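Local coordinates for shikimate dehydrogenase (PDB 3U62), which probably catalyses the reversible NADPH-linked reduction of 3-dehydroshikimate to shikimate, a step on the route to chorismate and the aromatic amino acids, at residues I6-V10 and T59-K63; M34-P38 and R48-Y53; N83-R87 and N232-W236. All blocks are in the same frame, centred on the assembly; numbering follows the deposited sequence.

Interaction 1: I6-V10 and T59-K63; sequences IGYPV and TIPHK. With SO4 (sulfate ion), chain C.
I6 O receives the amide of T59 head-on: T59 N lies 2.9 Å from I6 O, nearly in line with the carbonyl bond. This carries the parallel pairing of strands 2-7 and 55-58 just past the end of the second. One step along, Y8 N meets I60 O at 2.9 Å, in the carbonyl plane and on a lone pair. The side chains fill in around these two bonds. T59 holds OG1 opposite its own N (chi1 -173°), which turns CG2 over I6 O and onto V10 CG2, 3.9 Å away. I6 comes to the H62 ring at its edge, with CD1 3.4 Å from H62 CB, while P61 CD covers part of one face of that imidazole. The same P61 CD also meets Y8 CB, at 3.6 Å. K63 makes no contact with 6-10; its chain, bent at chi3 and chi4, curls round a sulfate, probably from the crystallisation liquor. O4 of that ion is bonded by both K63 N and K63 NZ, the latter at 2.9 Å, and NZ also reaches O3. Cutting the lysine back to an alanine would remove both NZ bonds and would probably leave the sulfate leaning on backbone amides, those of K63, E64 and G118 among them. T59 and K63 are a predicted shikimate ligand and proton acceptor, consistent with the strand-end substrate site of the shikimate dehydrogenase fold, facing the nucleotide-binding domain.

Interaction 2: M34-P38 and R48-Y53; sequences MEEIP and RILEEY
E35 sends its carboxylate from strand 31-36 to R48 and Y53 at the end of helix 42-52, and each oxygen finds a donor. R48 NH2 bonds E35 OE1 at 2.8 Å and almost straight, 173° at the hydrogen. The oxygen lies in the guanidinium plane, but NH2 stands well above the carboxylate plane. With the two flat groups turned 64° apart, this is not the flat two-pronged pairing, and the second link, from R48 NH1 to E35 OE2 at 3.4 Å, is weak. OE2 has a closer donor in the hydroxyl of Y53, whose OH lies 2.6 Å from E35 OE2 on the anti side. That hydroxyl accepts as well: a water donates to Y53 OH and in turn accepts from M34 N at 3.1 Å, so the tyrosine is tied to the strand backbone too. E35 CB already heads for the helix; the bend at chi2 (-86°) swings the carboxylate round to the R48 guanidinium. R48 NH1 adds a weak, bent bond to E52 OE1 at 3.0 Å, which makes E35, R48 and E52 one salt-bridge network. Under this polar layer sits I49. Its CD1 rests 3.5 Å from E35 CG and also lies against one face of the guanidinium, off towards the rim, while I37 and I49 meet tip to tip, I37 CD1 to I49 CG1 4.0 Å. Strand 31-36, helix 42-52 and the parallel strand 55-58 form a beta-alpha-beta unit of the substrate-binding domain, whose first strand this contact joins to its helix. With an arginine and a phenol both donating to it, the E35 carboxylate is likely to stay ionised despite E52 nearby, and R48, shared by two acids, probably offsets part of the repulsion between them.

Interaction 3: N83-R87 and N232-W236; sequences NCVFR and NLKIW
W236 gives its indole N-H to the backbone of V85, with NE1 3.1 Å from V85 O. The bond is not on a lone pair: the donor stands 46° out of the carbonyl plane. C84 and F86, the strand residues pointing at the helix, meet the same indole. The C84 sulfur approaches it obliquely, SG being 3.7 Å from W236 NE1. F86 CD1 touches W236 CD1 at 3.4 Å, the two rings meeting obliquely, planes at 55°. W236 CA then sits squarely over the F86 ring, 4.2 Å above its centroid, as a CH-pi contact, and R87 CD lies against the opposite face. F86 CB also packs on I235 CG2. At the other end N232 OD1 comes within 3.4 Å of C84 CB. CG of W236 lies opposite its own carbonyl carbon (chi1 -65°), which directs the indole towards the strand.

Around this shell, T93 OG1 bonds N232 OD1, while Q228 and the hydroxyl of Y19 bond ND2, fixing the turn of the amide. The F3 ring stacks on the W236 indole. On the strand side, a classic beta bulge sets N83 and C84 opposite the single residue Y91. Strand 84-86 runs antiparallel between 55-58 and 89-91. Helix 222-235 lies against the face of the sheet to which C84 and F86 point, with helix 15-26 beside it contributing Y19 to both N232 and W236.

Overall arrangement
All three contacts are built on the mixed sheet of the substrate-binding part of the chain. Interactions 1 and 2, centres about 11 Å apart, share neighbouring strands 2-7 and 31-36: G7 O and I37 N are 3.0 Å apart, and V10 N and E36 OE2 2.8 Å, both probable hydrogen bonds. Interaction 3 starts at N83, a predicted shikimate ligand like T59, and touches interaction 1 through K63, the predicted proton acceptor, whose CD lies 3.9 Å from N83 CB, so both meet at the predicted site. Interactions 2 and 3 do not touch, nearest atoms about 5 Å apart. Interaction 2 stands back from this site, the side chain of E35 about 10 Å from that of T59.

Interaction 1: I6-V10 and T59-K63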
loop_
_atom_site.group_PDB
_atom_site.type_symbol
_atom_site.label_atom_id
_atom_site.label_comp_id
_atom_site.label_asym_id
_atom_site.label_seq_id
_atom_site.Cartn_x
_atom_site.Cartn_y
_atom_site.Cartn_z
ATOM N N ILE A 6 -5.424 -12.253 2.164
ATOM C CA ILE A 6 -4.620 -13.259 1.479
ATOM C C ILE A 6 -3.283 -12.657 1.058
ATOM O O ILE A 6 -3.196 -11.465 0.747
ATOM C CB ILE A 6 -5.373 -13.911 0.274
ATOM C CG1 ILE A 6 -5.619 -12.899 -0.859
ATOM C CG2 ILE A 6 -6.709 -14.516 0.728
ATOM C CD1 ILE A 6 -4.551 -12.936 -1.964
ATOM N N GLY A 7 -2.246 -13.487 1.064
ATOM C CA GLY A 7 -0.900 -13.039 0.730
ATOM C C GLY A 7 0.151 -14.055 1.124
ATOM O O GLY A 7 -0.175 -15.188 1.498
ATOM N N TYR A 8 1.413 -13.643 1.028
ATOM C CA TYR A 8 2.552 -14.504 1.321
ATOM C C TYR A 8 3.802 -13.643 1.481
ATOM O O TYR A 8 4.412 -13.248 0.483
ATOM C CB TYR A 8 2.750 -15.511 0.190
ATOM C CG TYR A 8 3.623 -16.684 0.542
ATOM C CD1 TYR A 8 3.159 -17.687 1.394
ATOM C CD2 TYR A 8 4.903 -16.807 0.009
ATOM C CE1 TYR A 8 3.950 -18.774 1.718
ATOM C CE2 TYR A 8 5.705 -17.893 0.325
ATOM C CZ TYR A 8 5.221 -18.872 1.179
ATOM O OH TYR A 8 6.012 -19.952 1.498
ATOM N N PRO A 9 4.191 -13.339 2.735
ATOM C CA PRO A 9 3.576 -13.782 3.989
ATOM C C PRO A 9 2.367 -12.939 4.406
ATOM O O PRO A 9 2.192 -11.818 3.915
ATOM C CB PRO A 9 4.705 -13.595 5.002
ATOM C CG PRO A 9 5.472 -12.430 4.484
ATOM C CD PRO A 9 5.363 -12.476 2.980
ATOM N N VAL A 10 1.552 -13.481 5.310
ATOM C CA VAL A 10 0.404 -12.750 5.839
ATOM C C VAL A 10 0.051 -13.127 7.287
ATOM O O VAL A 10 -0.804 -12.490 7.906
ATOM C CB VAL A 10 -0.829 -12.871 4.896
ATOM C CG1 VAL A 10 -1.708 -14.070 5.260
ATOM C CG2 VAL A 10 -1.631 -11.570 4.906
ATOM N N THR A 59 -2.732 -8.828 -0.365
ATOM C CA THR A 59 -1.462 -8.124 -0.255
ATOM C C THR A 59 -0.414 -8.869 -1.087
ATOM O O THR A 59 -0.765 -9.765 -1.861
ATOM C CB THR A 59 -1.037 -7.922 1.229
ATOM O OG1 THR A 59 0.129 -7.093 1.293
ATOM C CG2 THR A 59 -0.769 -9.256 1.928
ATOM N N ILE A 60 0.856 -8.495 -0.944
ATOM C CA ILE A 60 1.940 -9.158 -1.673
ATOM C C ILE A 60 1.930 -10.673 -1.435
ATOM O O ILE A 60 1.660 -11.123 -0.317
ATOM C CB ILE A 60 3.336 -8.571 -1.323
ATOM C CG1 ILE A 60 3.610 -8.647 0.187
ATOM C CG2 ILE A 60 3.457 -7.137 -1.845
ATOM C CD1 ILE A 60 5.086 -8.581 0.561
ATOM N N PRO A 61 2.209 -11.466 -2.487
ATOM C CA PRO A 61 2.490 -11.063 -3.862
ATOM C C PRO A 61 1.309 -11.322 -4.800
ATOM O O PRO A 61 1.506 -11.770 -5.935
ATOM C CB PRO A 61 3.652 -11.983 -4.236
ATOM C CG PRO A 61 3.383 -13.262 -3.453
ATOM C CD PRO A 61 2.443 -12.910 -2.306
ATOM N N HIS A 62 0.095 -11.028 -4.337
ATOM C CA HIS A 62 -1.114 -11.481 -5.025
ATOM C C HIS A 62 -2.042 -10.400 -5.577
ATOM O O HIS A 62 -3.082 -10.728 -6.153
ATOM C CB HIS A 62 -1.919 -12.400 -4.103
ATOM C CG HIS A 62 -1.207 -13.660 -3.733
ATOM N ND1 HIS A 62 -1.462 -14.351 -2.567
ATOM C CD2 HIS A 62 -0.249 -14.363 -4.383
ATOM C CE1 HIS A 62 -0.693 -15.423 -2.515
ATOM N NE2 HIS A 62 0.061 -15.449 -3.601
ATOM N N LYS A 63 -1.681 -9.129 -5.412
ATOM C CA LYS A 63 -2.557 -8.031 -5.842
ATOM C C LYS A 63 -2.814 -8.020 -7.350
ATOM O O LYS A 63 -3.958 -7.863 -7.786
ATOM C CB LYS A 63 -2.032 -6.673 -5.367
ATOM C CG LYS A 63 -2.063 -6.493 -3.851
ATOM C CD LYS A 63 -1.775 -5.054 -3.430
ATOM C CE LYS A 63 -0.354 -4.610 -3.782
ATOM N NZ LYS A 63 0.696 -5.444 -3.130
HETATM S S SO4 C . 1.749 -7.562 -5.825
HETATM O O1 SO4 C . 3.036 -8.245 -5.735
HETATM O O2 SO4 C . 1.066 -7.970 -7.052
HETATM O O3 SO4 C . 1.968 -6.120 -5.840
HETATM O O4 SO4 C . 0.933 -7.912 -4.666
#

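Interaction 2: M34-P38 and R48-Y53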
loop_
_atom_site.group_PDB
_atom_site.type_symbol
_atom_site.label_atom_id
_atom_site.label_comp_id
_atom_site.label_asym_id
_atom_site.label_seq_id
_atom_site.Cartn_x
_atom_site.Cartn_y
_atom_site.Cartn_z
ATOM N N MET A 34 -7.349 -15.011 7.807
ATOM C CA MET A 34 -6.080 -14.918 7.085
ATOM C C MET A 34 -5.787 -16.207 6.330
ATOM O O MET A 34 -6.035 -17.306 6.832
ATOM C CB MET A 34 -4.925 -14.592 8.041
ATOM C CG MET A 34 -4.756 -15.570 9.205
ATOM S SD MET A 34 -3.168 -15.423 10.042
ATOM C CE MET A 34 -3.247 -13.732 10.638
ATOM N N GLU A 35 -5.264 -16.061 5.116
ATOM C CA GLU A 35 -4.922 -17.200 4.275
ATOM C C GLU A 35 -3.554 -16.959 3.646
ATOM O O GLU A 35 -3.427 -16.192 2.681
ATOM C CB GLU A 35 -5.989 -17.411 3.188
ATOM C CG GLU A 35 -7.426 -17.580 3.706
ATOM C CD GLU A 35 -7.785 -19.016 4.078
ATOM O OE1 GLU A 35 -6.898 -19.896 4.056
ATOM O OE2 GLU A 35 -8.970 -19.268 4.392
ATOM N N GLU A 36 -2.529 -17.601 4.206
ATOM C CA GLU A 36 -1.173 -17.478 3.674
ATOM C C GLU A 36 -0.965 -18.492 2.553
ATOM O O GLU A 36 -0.701 -19.672 2.800
ATOM C CB GLU A 36 -0.126 -17.641 4.781
ATOM C CG GLU A 36 1.242 -17.073 4.420
ATOM C CD GLU A 36 2.182 -17.033 5.611
ATOM O OE1 GLU A 36 2.788 -18.081 5.929
ATOM O OE2 GLU A 36 2.319 -15.958 6.231
ATOM N N ILE A 37 -1.095 -18.011 1.319
ATOM C CA ILE A 37 -1.066 -18.863 0.134
ATOM C C ILE A 37 0.219 -18.620 -0.653
ATOM O O ILE A 37 0.477 -17.495 -1.080
ATOM C CB ILE A 37 -2.288 -18.586 -0.784
ATOM C CG1 ILE A 37 -3.592 -18.653 0.022
ATOM C CG2 ILE A 37 -2.316 -19.575 -1.953
ATOM C CD1 ILE A 37 -4.782 -17.967 -0.637
ATOM N N PRO A 38 1.042 -19.671 -0.830
ATOM C CA PRO A 38 2.229 -19.518 -1.671
ATOM C C PRO A 38 1.850 -19.333 -3.145
ATOM O O PRO A 38 0.825 -19.867 -3.580
ATOM C CB PRO A 38 2.985 -20.834 -1.460
ATOM C CG PRO A 38 1.953 -21.810 -1.024
ATOM C CD PRO A 38 0.953 -21.020 -0.240
ATOM N N ARG A 48 -11.143 -21.761 -3.763
ATOM C CA ARG A 48 -11.688 -22.024 -2.431
ATOM C C ARG A 48 -12.031 -20.718 -1.704
ATOM O O ARG A 48 -13.097 -20.600 -1.093
ATOM C CB ARG A 48 -10.681 -22.847 -1.618
ATOM C CG ARG A 48 -11.108 -23.169 -0.192
ATOM C CD ARG A 48 -10.021 -23.915 0.577
ATOM N NE ARG A 48 -8.821 -23.106 0.803
ATOM C CZ ARG A 48 -8.634 -22.292 1.842
ATOM N NH1 ARG A 48 -9.575 -22.153 2.773
ATOM N NH2 ARG A 48 -7.499 -21.606 1.944
ATOM N N ILE A 49 -11.117 -19.751 -1.780
ATOM C CA ILE A 49 -11.286 -18.431 -1.166
ATOM C C ILE A 49 -12.517 -17.713 -1.718
ATOM O O ILE A 49 -13.299 -17.137 -0.957
ATOM C CB ILE A 49 -10.018 -17.539 -1.371
ATOM C CG1 ILE A 49 -8.769 -18.189 -0.751
ATOM C CG2 ILE A 49 -10.238 -16.109 -0.820
ATOM C CD1 ILE A 49 -8.891 -18.545 0.729
ATOM N N LEU A 50 -12.684 -17.763 -3.039
ATOM C CA LEU A 50 -13.808 -17.111 -3.712
ATOM C C LEU A 50 -15.156 -17.705 -3.310
ATOM O O LEU A 50 -16.178 -17.015 -3.348
ATOM C CB LEU A 50 -13.635 -17.162 -5.235
ATOM C CG LEU A 50 -12.507 -16.319 -5.847
ATOM C CD1 LEU A 50 -12.225 -16.761 -7.274
ATOM C CD2 LEU A 50 -12.818 -14.825 -5.793
ATOM N N GLU A 51 -15.152 -18.976 -2.921
ATOM C CA GLU A 51 -16.375 -19.655 -2.512
ATOM C C GLU A 51 -16.672 -19.488 -1.023
ATOM O O GLU A 51 -17.838 -19.488 -0.619
ATOM C CB GLU A 51 -16.311 -21.141 -2.870
ATOM C CG GLU A 51 -16.362 -21.421 -4.367
ATOM C CD GLU A 51 -16.439 -22.901 -4.691
ATOM O OE1 GLU A 51 -17.006 -23.669 -3.881
ATOM O OE2 GLU A 51 -15.940 -23.300 -5.765
ATOM N N GLU A 52 -15.624 -19.341 -0.215
ATOM C CA GLU A 52 -15.766 -19.361 1.244
ATOM C C GLU A 52 -15.912 -17.988 1.896
ATOM O O GLU A 52 -16.401 -17.881 3.024
ATOM C CB GLU A 52 -14.603 -20.128 1.884
ATOM C CG GLU A 52 -14.706 -21.641 1.724
ATOM C CD GLU A 52 -13.498 -22.398 2.254
ATOM O OE1 GLU A 52 -12.583 -21.772 2.831
ATOM O OE2 GLU A 52 -13.468 -23.639 2.085
ATOM N N TYR A 53 -15.495 -16.948 1.182
ATOM C CA TYR A 53 -15.519 -15.590 1.715
ATOM C C TYR A 53 -16.375 -14.669 0.856
ATOM O O TYR A 53 -16.367 -14.773 -0.374
ATOM C CB TYR A 53 -14.096 -15.034 1.807
ATOM C CG TYR A 53 -13.205 -15.770 2.780
ATOM C CD1 TYR A 53 -13.173 -15.412 4.127
ATOM C CD2 TYR A 53 -12.390 -16.820 2.356
ATOM C CE1 TYR A 53 -12.360 -16.081 5.027
ATOM C CE2 TYR A 53 -11.570 -17.496 3.248
ATOM C CZ TYR A 53 -11.559 -17.119 4.580
ATOM O OH TYR A 53 -10.753 -17.779 5.477
HETATM O O HOH W 1 -9.205 -17.511 7.842
#

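Interaction 3: N83-R87 and N232-W236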
loop_
_atom_site.group_PDB
_atom_site.type_symbol
_atom_site.label_atom_id
_atom_site.label_comp_id
_atom_site.label_asym_id
_atom_site.label_seq_id
_atom_site.Cartn_x
_atom_site.Cartn_y
_atom_site.Cartn_z
ATOM N N ASN A 83 -6.543 -4.978 -4.286
ATOM C CA ASN A 83 -6.297 -5.277 -2.875
ATOM C C ASN A 83 -7.575 -5.464 -2.061
ATOM O O ASN A 83 -7.515 -5.776 -0.873
ATOM C CB ASN A 83 -5.414 -4.204 -2.226
ATOM C CG ASN A 83 -6.174 -2.929 -1.919
ATOM O OD1 ASN A 83 -6.908 -2.413 -2.760
ATOM N ND2 ASN A 83 -5.997 -2.411 -0.707
ATOM N N CYS A 84 -8.723 -5.258 -2.701
ATOM C CA CYS A 84 -10.012 -5.408 -2.039
ATOM C C CYS A 84 -11.013 -6.062 -2.980
ATOM O O CYS A 84 -11.306 -5.535 -4.056
ATOM C CB CYS A 84 -10.536 -4.051 -1.555
ATOM S SG CYS A 84 -12.131 -4.121 -0.689
ATOM N N VAL A 85 -11.525 -7.215 -2.567
ATOM C CA VAL A 85 -12.507 -7.955 -3.351
ATOM C C VAL A 85 -13.824 -8.027 -2.592
ATOM O O VAL A 85 -13.838 -8.173 -1.369
ATOM C CB VAL A 85 -12.007 -9.383 -3.694
ATOM C CG1 VAL A 85 -13.095 -10.204 -4.381
ATOM C CG2 VAL A 85 -10.768 -9.315 -4.576
ATOM N N PHE A 86 -14.926 -7.899 -3.326
ATOM C CA PHE A 86 -16.255 -8.111 -2.770
ATOM C C PHE A 86 -17.155 -8.786 -3.797
ATOM O O PHE A 86 -17.490 -8.196 -4.828
ATOM C CB PHE A 86 -16.868 -6.793 -2.284
ATOM C CG PHE A 86 -18.124 -6.963 -1.464
ATOM C CD1 PHE A 86 -18.174 -7.875 -0.410
ATOM C CD2 PHE A 86 -19.250 -6.188 -1.729
ATOM C CE1 PHE A 86 -19.330 -8.026 0.351
ATOM C CE2 PHE A 86 -20.410 -6.330 -0.972
ATOM C CZ PHE A 86 -20.450 -7.251 0.071
ATOM N N ARG A 87 -17.522 -10.032 -3.502
ATOM C CA ARG A 87 -18.463 -10.811 -4.311
ATOM C C ARG A 87 -18.191 -10.747 -5.814
ATOM O O ARG A 87 -19.051 -10.352 -6.607
ATOM C CB ARG A 87 -19.907 -10.440 -3.956
ATOM C CG ARG A 87 -20.247 -10.855 -2.541
ATOM C CD ARG A 87 -21.600 -10.386 -2.067
ATOM N NE ARG A 87 -21.888 -11.011 -0.779
ATOM C CZ ARG A 87 -22.737 -10.541 0.128
ATOM N NH1 ARG A 87 -23.412 -9.418 -0.088
ATOM N NH2 ARG A 87 -22.909 -11.202 1.263
ATOM N N ASN A 232 -12.274 0.029 2.296
ATOM C CA ASN A 232 -12.675 -1.381 2.263
ATOM C C ASN A 232 -14.048 -1.589 2.884
ATOM O O ASN A 232 -14.912 -2.248 2.300
ATOM C CB ASN A 232 -11.670 -2.261 3.017
ATOM C CG ASN A 232 -10.302 -2.302 2.363
ATOM O OD1 ASN A 232 -10.145 -1.990 1.183
ATOM N ND2 ASN A 232 -9.299 -2.700 3.136
ATOM N N LEU A 233 -14.234 -1.020 4.074
ATOM C CA LEU A 233 -15.478 -1.164 4.822
ATOM C C LEU A 233 -16.651 -0.480 4.128
ATOM O O LEU A 233 -17.787 -0.960 4.211
ATOM C CB LEU A 233 -15.318 -0.646 6.255
ATOM C CG LEU A 233 -14.386 -1.442 7.179
ATOM C CD1 LEU A 233 -14.085 -0.651 8.433
ATOM C CD2 LEU A 233 -14.969 -2.808 7.540
ATOM N N LYS A 234 -16.377 0.630 3.444
ATOM C CA LYS A 234 -17.397 1.319 2.654
ATOM C C LYS A 234 -17.838 0.465 1.464
ATOM O O LYS A 234 -19.035 0.356 1.182
ATOM C CB LYS A 234 -16.896 2.685 2.176
ATOM C CG LYS A 234 -16.800 3.738 3.271
ATOM C CD LYS A 234 -16.318 5.065 2.709
ATOM C CE LYS A 234 -16.171 6.112 3.800
ATOM N NZ LYS A 234 -15.793 7.442 3.246
ATOM N N ILE A 235 -16.864 -0.136 0.780
ATOM C CA ILE A 235 -17.133 -1.048 -0.334
ATOM C C ILE A 235 -17.949 -2.258 0.132
ATOM O O ILE A 235 -18.893 -2.677 -0.543
ATOM C CB ILE A 235 -15.821 -1.491 -1.038
ATOM C CG1 ILE A 235 -15.237 -0.319 -1.835
ATOM C CG2 ILE A 235 -16.061 -2.693 -1.957
ATOM C CD1 ILE A 235 -13.821 -0.532 -2.329
ATOM N N TRP A 236 -17.595 -2.790 1.300
ATOM C CA TRP A 236 -18.278 -3.950 1.869
ATOM C C TRP A 236 -19.645 -3.611 2.483
ATOM O O TRP A 236 -20.388 -4.508 2.893
ATOM C CB TRP A 236 -17.372 -4.653 2.889
ATOM C CG TRP A 236 -16.129 -5.265 2.283
ATOM C CD1 TRP A 236 -15.980 -5.715 1.001
ATOM C CD2 TRP A 236 -14.877 -5.515 2.941
ATOM N NE1 TRP A 236 -14.715 -6.219 0.815
ATOM C CE2 TRP A 236 -14.018 -6.114 1.989
ATOM C CE3 TRP A 236 -14.400 -5.297 4.242
ATOM C CZ2 TRP A 236 -12.704 -6.490 2.294
ATOM C CZ3 TRP A 236 -13.091 -5.672 4.545
ATOM C CH2 TRP A 236 -12.260 -6.263 3.572
#